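PDB 3K4I: uncharacterized protein from Pseudomonas syringae pv. tomato, which is of unknown function but has the fold of the aldolase/RraA-like family and is found as an assembly of three chains. Local coordinates for residues V121-I125 / R140-S144; T116-A122 / Y133-G139; V16-C20 / V190-R194. One frame throughout, in Å; residues are numbered along the deposited sequence.

Contact 1 (V121-I125 / R140-S144); sequences VARDI and RFMQS
V121-D124 and R140-S144 are irregular, and I125 begins helix 125-130, yet the two backbones, extended around A122 and R140, meet at one isolated beta bridge between these residues, A122 CA to R140 CA 5.2 Å. F141 N donates to A122 O at 3.0 Å, almost straight, and R140 CA leans on the same oxygen (3.5 Å) in a CA-H...O contact. One step on, R123 CA sits 3.1 Å from F141 O, and R123 and M142 have their CA atoms 4.8 Å apart. V121 (chi1 m) lays CG2 against F141 CB at 4.0 Å; the F141 ring, chi1 t, leads away.

R123 is the long reach: chi1 p, then t and t, with chi4 near 170°, so the extended chain passes CB 3.0 Å from F141 O and brings NH1 to M142 O at 2.9 Å, near the guanidinium plane. S144 CA lies over one guanidinium face. These are the loops following parallel strands 115-119 and 135-137 of the RraA-type fold, and they reach a subunit boundary: R123 NH1 also forms a salt bridge with D30 of the second subunit, and a magnesium ion lies about 6 Å from the R123 side chain.

D124, in the left-handed region (58/41), turns the chain into the helix; it occupies the N-cap position without a side-chain capping bond. I125, m/m, sets CG2 over one face of the R140 guanidinium, 3.5 Å from CZ. R140 is m, t, t, and its NE is held by Q47. Selenomethionine M142 takes p, m, m and packs on C178 of the second subunit.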
loop_
_atom_site.group_PDB
_atom_site.type_symbol
_atom_site.label_atom_id
_atom_site.label_comp_id
_atom_site.label_asym_id
_atom_site.label_seq_id
_atom_site.Cartn_x
_atom_site.Cartn_y
_atom_site.Cartn_z
ATOM N N VAL C 121 -11.919 4.304 5.496
ATOM C CA VAL C 121 -10.523 4.701 5.742
ATOM C C VAL C 121 -10.294 5.219 7.163
ATOM O O VAL C 121 -11.264 5.499 7.899
ATOM C CB VAL C 121 -10.039 5.725 4.682
ATOM C CG1 VAL C 121 -10.059 5.080 3.295
ATOM C CG2 VAL C 121 -10.859 7.029 4.714
ATOM N N ALA C 122 -9.020 5.296 7.554
ATOM C CA ALA C 122 -8.631 5.738 8.901
ATOM C C ALA C 122 -7.634 6.884 8.850
ATOM O O ALA C 122 -6.942 7.052 7.845
ATOM C CB ALA C 122 -8.023 4.559 9.689
ATOM N N ARG C 123 -7.540 7.641 9.942
ATOM C CA ARG C 123 -6.528 8.703 10.069
ATOM C C ARG C 123 -5.558 8.391 11.193
ATOM O O ARG C 123 -5.692 7.360 11.850
ATOM C CB ARG C 123 -7.182 10.075 10.267
ATOM C CG ARG C 123 -7.829 10.371 11.614
ATOM C CD ARG C 123 -8.448 11.744 11.490
ATOM N NE ARG C 123 -9.001 12.231 12.747
ATOM C CZ ARG C 123 -9.408 13.481 12.916
ATOM N NH1 ARG C 123 -9.327 14.343 11.897
ATOM N NH2 ARG C 123 -9.908 13.859 14.081
ATOM N N ASP C 124 -4.595 9.289 11.412
ATOM C CA ASP C 124 -3.608 9.114 12.477
ATOM C C ASP C 124 -2.838 7.813 12.325
ATOM O O ASP C 124 -2.540 7.110 13.298
ATOM C CB ASP C 124 -4.289 9.219 13.844
ATOM C CG ASP C 124 -4.685 10.641 14.174
ATOM O OD1 ASP C 124 -3.842 11.556 14.013
ATOM O OD2 ASP C 124 -5.833 10.860 14.578
ATOM N N ILE C 125 -2.503 7.519 11.078
ATOM C CA ILE C 125 -1.782 6.325 10.703
ATOM C C ILE C 125 -0.441 6.214 11.435
ATOM O O ILE C 125 -0.031 5.126 11.822
ATOM C CB ILE C 125 -1.594 6.271 9.167
ATOM C CG1 ILE C 125 -2.966 6.240 8.462
ATOM C CG2 ILE C 125 -0.752 5.067 8.748
ATOM C CD1 ILE C 125 -3.979 5.204 8.999
ATOM N N ARG C 140 -5.898 5.353 3.798
ATOM C CA ARG C 140 -5.467 6.351 4.766
ATOM C C ARG C 140 -5.892 7.730 4.313
ATOM O O ARG C 140 -5.702 8.079 3.141
ATOM C CB ARG C 140 -3.950 6.319 4.907
ATOM C CG ARG C 140 -3.367 4.934 5.271
ATOM C CD ARG C 140 -1.896 4.846 4.953
ATOM N NE ARG C 140 -1.281 3.647 5.560
ATOM C CZ ARG C 140 0.029 3.514 5.762
ATOM N NH1 ARG C 140 0.877 4.472 5.376
ATOM N NH2 ARG C 140 0.505 2.420 6.333
ATOM N N PHE C 141 -6.472 8.491 5.245
ATOM C CA PHE C 141 -6.848 9.894 4.996
ATOM C C PHE C 141 -6.813 10.659 6.319
ATOM O O PHE C 141 -6.453 10.089 7.331
ATOM C CB PHE C 141 -8.218 9.965 4.314
ATOM C CG PHE C 141 -8.463 11.244 3.549
ATOM C CD1 PHE C 141 -9.714 11.857 3.585
ATOM C CD2 PHE C 141 -7.446 11.837 2.792
ATOM C CE1 PHE C 141 -9.967 13.039 2.870
ATOM C CE2 PHE C 141 -7.691 13.033 2.063
ATOM C CZ PHE C 141 -8.951 13.628 2.111
HETATM N N MSE C 142 -7.179 11.936 6.333
HETATM C CA MSE C 142 -7.098 12.722 7.573
HETATM C C MSE C 142 -8.383 13.447 7.966
HETATM O O MSE C 142 -8.522 13.909 9.107
HETATM C CB MSE C 142 -5.919 13.712 7.508
HETATM C CG MSE C 142 -6.208 15.017 6.815
HETATM SE SE MSE C 142 -6.584 14.892 4.896
HETATM C CE MSE C 142 -4.855 14.114 4.334
ATOM N N GLN C 143 -9.321 13.560 7.028
ATOM C CA GLN C 143 -10.538 14.342 7.272
ATOM C C GLN C 143 -11.475 13.575 8.203
ATOM O O GLN C 143 -11.700 12.371 8.037
ATOM C CB GLN C 143 -11.238 14.737 5.961
ATOM C CG GLN C 143 -10.431 15.724 5.119
ATOM C CD GLN C 143 -11.148 16.177 3.846
ATOM O OE1 GLN C 143 -10.667 17.065 3.158
ATOM N NE2 GLN C 143 -12.284 15.566 3.535
ATOM N N SER C 144 -11.973 14.299 9.192
ATOM C CA SER C 144 -12.798 13.788 10.282
ATOM C C SER C 144 -14.150 13.313 9.778
ATOM O O SER C 144 -14.643 13.823 8.772
ATOM C CB SER C 144 -13.007 14.920 11.284
ATOM O OG SER C 144 -13.964 14.595 12.271
#

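Contact 2 (T116-A122 / Y133-G139); sequences TVIDGVA and YPLFSRG
L135 (chi1 t, chi2 p) is the apolar centre of this beta-alpha-beta unit, in which parallel strands 115-119 and 135-137 are joined through helix 125-130. Its CD1 lies 3.9 Å from I118 CD1 (chi1 m, chi2 t), and its CD2 is 3.6 Å from A122 CB. V117 and F136 share the other face, with V117 CG2 4.5 Å from F136 CB; both lean on C178 in strand 177-181.

The strand axes run 4.6 Å apart at 10°. T116 pairs with L135 and V117 with F136, through T116 N to P134 O (3.0 Å), F136 N to T116 O (2.9 Å) and I118 N to F136 O (2.8 Å). At the start of the pair, T116 OG1 and Y133 OH are hydrogen-bonded at 2.9 Å.

At the end of strand 115-119, D119 centres an inverse gamma turn; G120 O then accepts from R138 N (2.8 Å) and A122 N donates to G139 O (3.3 Å). At 151/-169, a CB on G139 would jam against R138 O. R138 pairs with D161, and D119 OD2 bonds S90; D119 OD1 forms a salt bridge with R138 (chi1 m, chi2 t, chi3 t), taking hydrogen bonds from R138 NE at 2.9 Å and R138 NH2 at 3.0 Å.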
loop_
_atom_site.group_PDB
_atom_site.type_symbol
_atom_site.label_atom_id
_atom_site.label_comp_id
_atom_site.label_asym_id
_atom_site.label_seq_id
_atom_site.Cartn_x
_atom_site.Cartn_y
_atom_site.Cartn_z
ATOM N N THR C 116 -9.069 -3.267 14.491
ATOM C CA THR C 116 -10.160 -2.562 13.833
ATOM C C THR C 116 -10.091 -2.844 12.353
ATOM O O THR C 116 -9.026 -2.699 11.739
ATOM C CB THR C 116 -10.096 -1.041 14.092
ATOM O OG1 THR C 116 -10.272 -0.829 15.491
ATOM C CG2 THR C 116 -11.244 -0.342 13.405
ATOM N N VAL C 117 -11.236 -3.236 11.805
ATOM C CA VAL C 117 -11.388 -3.559 10.383
ATOM C C VAL C 117 -12.342 -2.502 9.837
ATOM O O VAL C 117 -13.435 -2.356 10.391
ATOM C CB VAL C 117 -12.023 -4.947 10.240
ATOM C CG1 VAL C 117 -12.330 -5.249 8.799
ATOM C CG2 VAL C 117 -11.102 -5.997 10.815
ATOM N N ILE C 118 -11.978 -1.820 8.742
ATOM C CA ILE C 118 -12.783 -0.704 8.223
ATOM C C ILE C 118 -13.115 -0.806 6.746
ATOM O O ILE C 118 -12.218 -0.853 5.897
ATOM C CB ILE C 118 -12.116 0.674 8.477
ATOM C CG1 ILE C 118 -11.692 0.807 9.938
ATOM C CG2 ILE C 118 -13.075 1.798 8.138
ATOM C CD1 ILE C 118 -10.884 2.056 10.225
ATOM N N ASP C 119 -14.421 -0.817 6.475
ATOM C CA ASP C 119 -14.947 -0.680 5.114
ATOM C C ASP C 119 -15.027 0.836 4.907
ATOM O O ASP C 119 -16.085 1.440 5.022
ATOM C CB ASP C 119 -16.308 -1.388 5.021
ATOM C CG ASP C 119 -17.084 -1.051 3.744
ATOM O OD1 ASP C 119 -16.455 -0.887 2.705
ATOM O OD2 ASP C 119 -18.330 -0.960 3.829
ATOM N N GLY C 120 -13.878 1.427 4.597
ATOM C CA GLY C 120 -13.677 2.849 4.710
ATOM C C GLY C 120 -12.217 3.106 5.019
ATOM O O GLY C 120 -11.368 2.237 4.815
ATOM N N VAL C 121 -11.919 4.304 5.496
ATOM C CA VAL C 121 -10.523 4.701 5.742
ATOM C C VAL C 121 -10.294 5.219 7.163
ATOM O O VAL C 121 -11.264 5.499 7.899
ATOM C CB VAL C 121 -10.039 5.725 4.682
ATOM C CG1 VAL C 121 -10.059 5.080 3.295
ATOM C CG2 VAL C 121 -10.859 7.029 4.714
ATOM N N ALA C 122 -9.020 5.296 7.554
ATOM C CA ALA C 122 -8.631 5.738 8.901
ATOM C C ALA C 122 -7.634 6.884 8.850
ATOM O O ALA C 122 -6.942 7.052 7.845
ATOM C CB ALA C 122 -8.023 4.559 9.689
ATOM N N TYR C 133 -0.851 -1.109 16.453
ATOM C CA TYR C 133 -2.251 -1.512 16.590
ATOM C C TYR C 133 -2.733 -2.155 15.280
ATOM O O TYR C 133 -2.515 -1.604 14.201
ATOM C CB TYR C 133 -3.130 -0.308 16.910
ATOM C CG TYR C 133 -4.590 -0.689 17.059
ATOM C CD1 TYR C 133 -5.008 -1.433 18.172
ATOM C CD2 TYR C 133 -5.556 -0.292 16.121
ATOM C CE1 TYR C 133 -6.314 -1.804 18.345
ATOM C CE2 TYR C 133 -6.903 -0.660 16.294
ATOM C CZ TYR C 133 -7.269 -1.416 17.423
ATOM O OH TYR C 133 -8.583 -1.789 17.620
ATOM N N PRO C 134 -3.392 -3.324 15.365
ATOM C CA PRO C 134 -3.802 -3.999 14.150
ATOM C C PRO C 134 -4.996 -3.325 13.442
ATOM O O PRO C 134 -6.153 -3.547 13.794
ATOM C CB PRO C 134 -4.130 -5.420 14.633
ATOM C CG PRO C 134 -3.339 -5.553 15.966
ATOM C CD PRO C 134 -3.572 -4.193 16.551
ATOM N N LEU C 135 -4.659 -2.477 12.479
ATOM C CA LEU C 135 -5.653 -1.720 11.700
ATOM C C LEU C 135 -5.704 -2.200 10.281
ATOM O O LEU C 135 -4.667 -2.283 9.598
ATOM C CB LEU C 135 -5.266 -0.226 11.676
ATOM C CG LEU C 135 -6.128 0.681 10.773
ATOM C CD1 LEU C 135 -7.470 0.710 11.419
ATOM C CD2 LEU C 135 -5.561 2.082 10.717
ATOM N N PHE C 136 -6.924 -2.453 9.815
ATOM C CA PHE C 136 -7.151 -2.886 8.456
ATOM C C PHE C 136 -8.187 -1.972 7.846
ATOM O O PHE C 136 -9.225 -1.718 8.468
ATOM C CB PHE C 136 -7.620 -4.332 8.520
ATOM C CG PHE C 136 -6.650 -5.214 9.220
ATOM C CD1 PHE C 136 -5.696 -5.933 8.497
ATOM C CD2 PHE C 136 -6.636 -5.283 10.610
ATOM C CE1 PHE C 136 -4.769 -6.739 9.152
ATOM C CE2 PHE C 136 -5.669 -6.071 11.285
ATOM C CZ PHE C 136 -4.738 -6.794 10.545
ATOM N N SER C 137 -7.920 -1.452 6.650
ATOM C CA SER C 137 -8.836 -0.500 6.051
ATOM C C SER C 137 -8.600 -0.408 4.561
ATOM O O SER C 137 -7.634 -0.955 4.047
ATOM C CB SER C 137 -8.603 0.897 6.653
ATOM O OG SER C 137 -7.338 1.401 6.249
ATOM N N ARG C 138 -9.472 0.328 3.881
ATOM C CA ARG C 138 -9.303 0.583 2.454
ATOM C C ARG C 138 -8.292 1.685 2.164
ATOM O O ARG C 138 -8.098 2.094 1.006
ATOM C CB ARG C 138 -10.638 0.950 1.823
ATOM C CG ARG C 138 -11.655 -0.189 1.901
ATOM C CD ARG C 138 -12.879 0.056 1.007
ATOM N NE ARG C 138 -13.893 -0.950 1.348
ATOM C CZ ARG C 138 -13.824 -2.249 1.043
ATOM N NH1 ARG C 138 -12.813 -2.726 0.348
ATOM N NH2 ARG C 138 -14.801 -3.081 1.448
ATOM N N GLY C 139 -7.674 2.215 3.201
ATOM C CA GLY C 139 -6.708 3.290 2.969
ATOM C C GLY C 139 -6.585 4.266 4.104
ATOM O O GLY C 139 -7.116 4.033 5.212
#

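Contact 3 (V16-C20 / V190-R194); sequences VLDEC and VLRAR
The short N-terminal helix 14-19 meets the long helix 186-207 in a small helix-helix contact, and a single valine carries most of it. V190 opens the second segment with its CA-to-CB bond aimed at V16-C20. V190 CA and V16 CA, 6.8 Å apart, are the nearest CA pair of the two segments. With chi1 t, V190 CG2 touches both V16 CG1 (chi1 t) at 3.7 Å and C20 SG (chi1 m) at 3.6 Å, while its other methyl, V190 CG1, is 3.7 Å from E19 OE2. This apolar patch rests on the sheet: L170 of strand 170-174 touches both V190 and C20, and C20 also meets V54 of strand 53-63.

The next residues turn elsewhere. R192 pairs with E188 and bonds S34, and A193 packs on helix 25-33 through S27, L28 and A31. Regular helical geometry carries the chain round, R194 N donating to V190 O at 3.0 Å, so that R194 comes back to the side facing helix 14-19. On that helix the last turn is looser, C20 N making weak bonds to V16 O (3.4 Å) and L17 O (3.1 Å).

R194 starts with chi1 t, has chi2 between wells at -147° and bends at chi3 m. E19, m then t with chi3 at 86°, meets it over the exposed edge in a salt bridge, E19 OE1 to R194 NH2, 2.6 Å.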
loop_
_atom_site.group_PDB
_atom_site.type_symbol
_atom_site.label_atom_id
_atom_site.label_comp_id
_atom_site.label_asym_id
_atom_site.label_seq_id
_atom_site.Cartn_x
_atom_site.Cartn_y
_atom_site.Cartn_z
ATOM N N VAL C 16 -10.748 -21.935 21.272
ATOM C CA VAL C 16 -10.877 -21.780 19.816
ATOM C C VAL C 16 -10.182 -20.494 19.383
ATOM O O VAL C 16 -9.455 -20.478 18.392
ATOM C CB VAL C 16 -12.378 -21.798 19.401
ATOM C CG1 VAL C 16 -12.579 -21.369 17.931
ATOM C CG2 VAL C 16 -12.992 -23.189 19.632
ATOM N N LEU C 17 -10.364 -19.425 20.159
ATOM C CA LEU C 17 -9.660 -18.163 19.910
ATOM C C LEU C 17 -8.148 -18.326 20.082
ATOM O O LEU C 17 -7.369 -17.809 19.273
ATOM C CB LEU C 17 -10.207 -17.045 20.815
ATOM C CG LEU C 17 -11.681 -16.690 20.593
ATOM C CD1 LEU C 17 -12.369 -16.137 21.853
ATOM C CD2 LEU C 17 -11.869 -15.716 19.428
ATOM N N ASP C 18 -7.733 -19.078 21.103
ATOM C CA ASP C 18 -6.306 -19.262 21.344
ATOM C C ASP C 18 -5.631 -19.978 20.181
ATOM O O ASP C 18 -4.553 -19.564 19.740
ATOM C CB ASP C 18 -6.035 -19.943 22.696
ATOM C CG ASP C 18 -6.504 -19.092 23.875
ATOM O OD1 ASP C 18 -6.452 -17.846 23.760
ATOM O OD2 ASP C 18 -6.940 -19.651 24.899
ATOM N N GLU C 19 -6.293 -21.011 19.660
ATOM C CA GLU C 19 -5.814 -21.751 18.498
ATOM C C GLU C 19 -5.528 -20.865 17.293
ATOM O O GLU C 19 -4.579 -21.127 16.567
ATOM C CB GLU C 19 -6.813 -22.804 18.073
ATOM C CG GLU C 19 -6.991 -23.922 19.067
ATOM C CD GLU C 19 -7.778 -25.068 18.475
ATOM O OE1 GLU C 19 -7.149 -25.926 17.831
ATOM O OE2 GLU C 19 -9.021 -25.094 18.644
ATOM N N CYS C 20 -6.352 -19.831 17.095
ATOM C CA CYS C 20 -6.203 -18.883 15.970
ATOM C C CYS C 20 -4.947 -18.014 16.012
ATOM O O CYS C 20 -4.603 -17.343 15.030
ATOM C CB CYS C 20 -7.440 -17.994 15.886
ATOM S SG CYS C 20 -8.820 -18.778 15.052
ATOM N N VAL C 190 -12.102 -23.665 12.619
ATOM C CA VAL C 190 -10.788 -23.656 13.233
ATOM C C VAL C 190 -10.156 -25.060 13.191
ATOM O O VAL C 190 -8.976 -25.197 12.872
ATOM C CB VAL C 190 -10.837 -23.074 14.672
ATOM C CG1 VAL C 190 -9.533 -23.369 15.438
ATOM C CG2 VAL C 190 -11.082 -21.572 14.592
ATOM N N LEU C 191 -10.954 -26.084 13.474
ATOM C CA LEU C 191 -10.531 -27.471 13.323
ATOM C C LEU C 191 -10.080 -27.789 11.884
ATOM O O LEU C 191 -9.006 -28.374 11.669
ATOM C CB LEU C 191 -11.660 -28.427 13.755
ATOM C CG LEU C 191 -11.416 -29.936 13.747
ATOM C CD1 LEU C 191 -10.450 -30.321 14.874
ATOM C CD2 LEU C 191 -12.733 -30.680 13.924
ATOM N N ARG C 192 -10.873 -27.365 10.896
ATOM C CA ARG C 192 -10.499 -27.616 9.514
ATOM C C ARG C 192 -9.229 -26.847 9.099
ATOM O O ARG C 192 -8.372 -27.399 8.394
ATOM C CB ARG C 192 -11.671 -27.284 8.566
ATOM C CG ARG C 192 -12.766 -28.341 8.641
ATOM C CD ARG C 192 -13.992 -27.928 7.859
ATOM N NE ARG C 192 -15.039 -28.947 7.956
ATOM C CZ ARG C 192 -15.648 -29.508 6.914
ATOM N NH1 ARG C 192 -15.355 -29.126 5.675
ATOM N NH2 ARG C 192 -16.573 -30.441 7.123
ATOM N N ALA C 193 -9.093 -25.608 9.581
ATOM C CA ALA C 193 -7.954 -24.767 9.251
ATOM C C ALA C 193 -6.672 -25.384 9.792
ATOM O O ALA C 193 -5.642 -25.358 9.146
ATOM C CB ALA C 193 -8.130 -23.335 9.806
ATOM N N ARG C 194 -6.754 -25.945 10.993
ATOM C CA ARG C 194 -5.575 -26.576 11.557
ATOM C C ARG C 194 -5.087 -27.762 10.701
ATOM O O ARG C 194 -3.873 -27.994 10.559
ATOM C CB ARG C 194 -5.925 -27.053 12.958
ATOM C CG ARG C 194 -4.725 -27.357 13.773
ATOM C CD ARG C 194 -5.044 -28.473 14.702
ATOM N NE ARG C 194 -6.142 -28.155 15.614
ATOM C CZ ARG C 194 -6.408 -28.854 16.712
ATOM N NH1 ARG C 194 -5.637 -29.890 17.054
ATOM N NH2 ARG C 194 -7.423 -28.508 17.490
#

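How the contacts relate
Contacts 1 and 2 are neighbours, their centres about 9 Å apart, and both draw on V121 and A122. Contact 2 pairs parallel strands 115-119 and 135-137 in the main sheet, and contact 1 continues that pairing into the loops beyond; I125 CD1 touching L135 CD2 at 3.9 Å joins the two. Contact 3 lies across the chain's centre, about 33 Å from contact 1 and 24 Å from contact 2 between centres. Its helices come near the start and late in the chain, so everything in contacts 1 and 2 falls between them in sequence. Contact 3 thus sets an N-terminal helix against a late one on one side, while on the other the loops of contact 1 meet the second subunit.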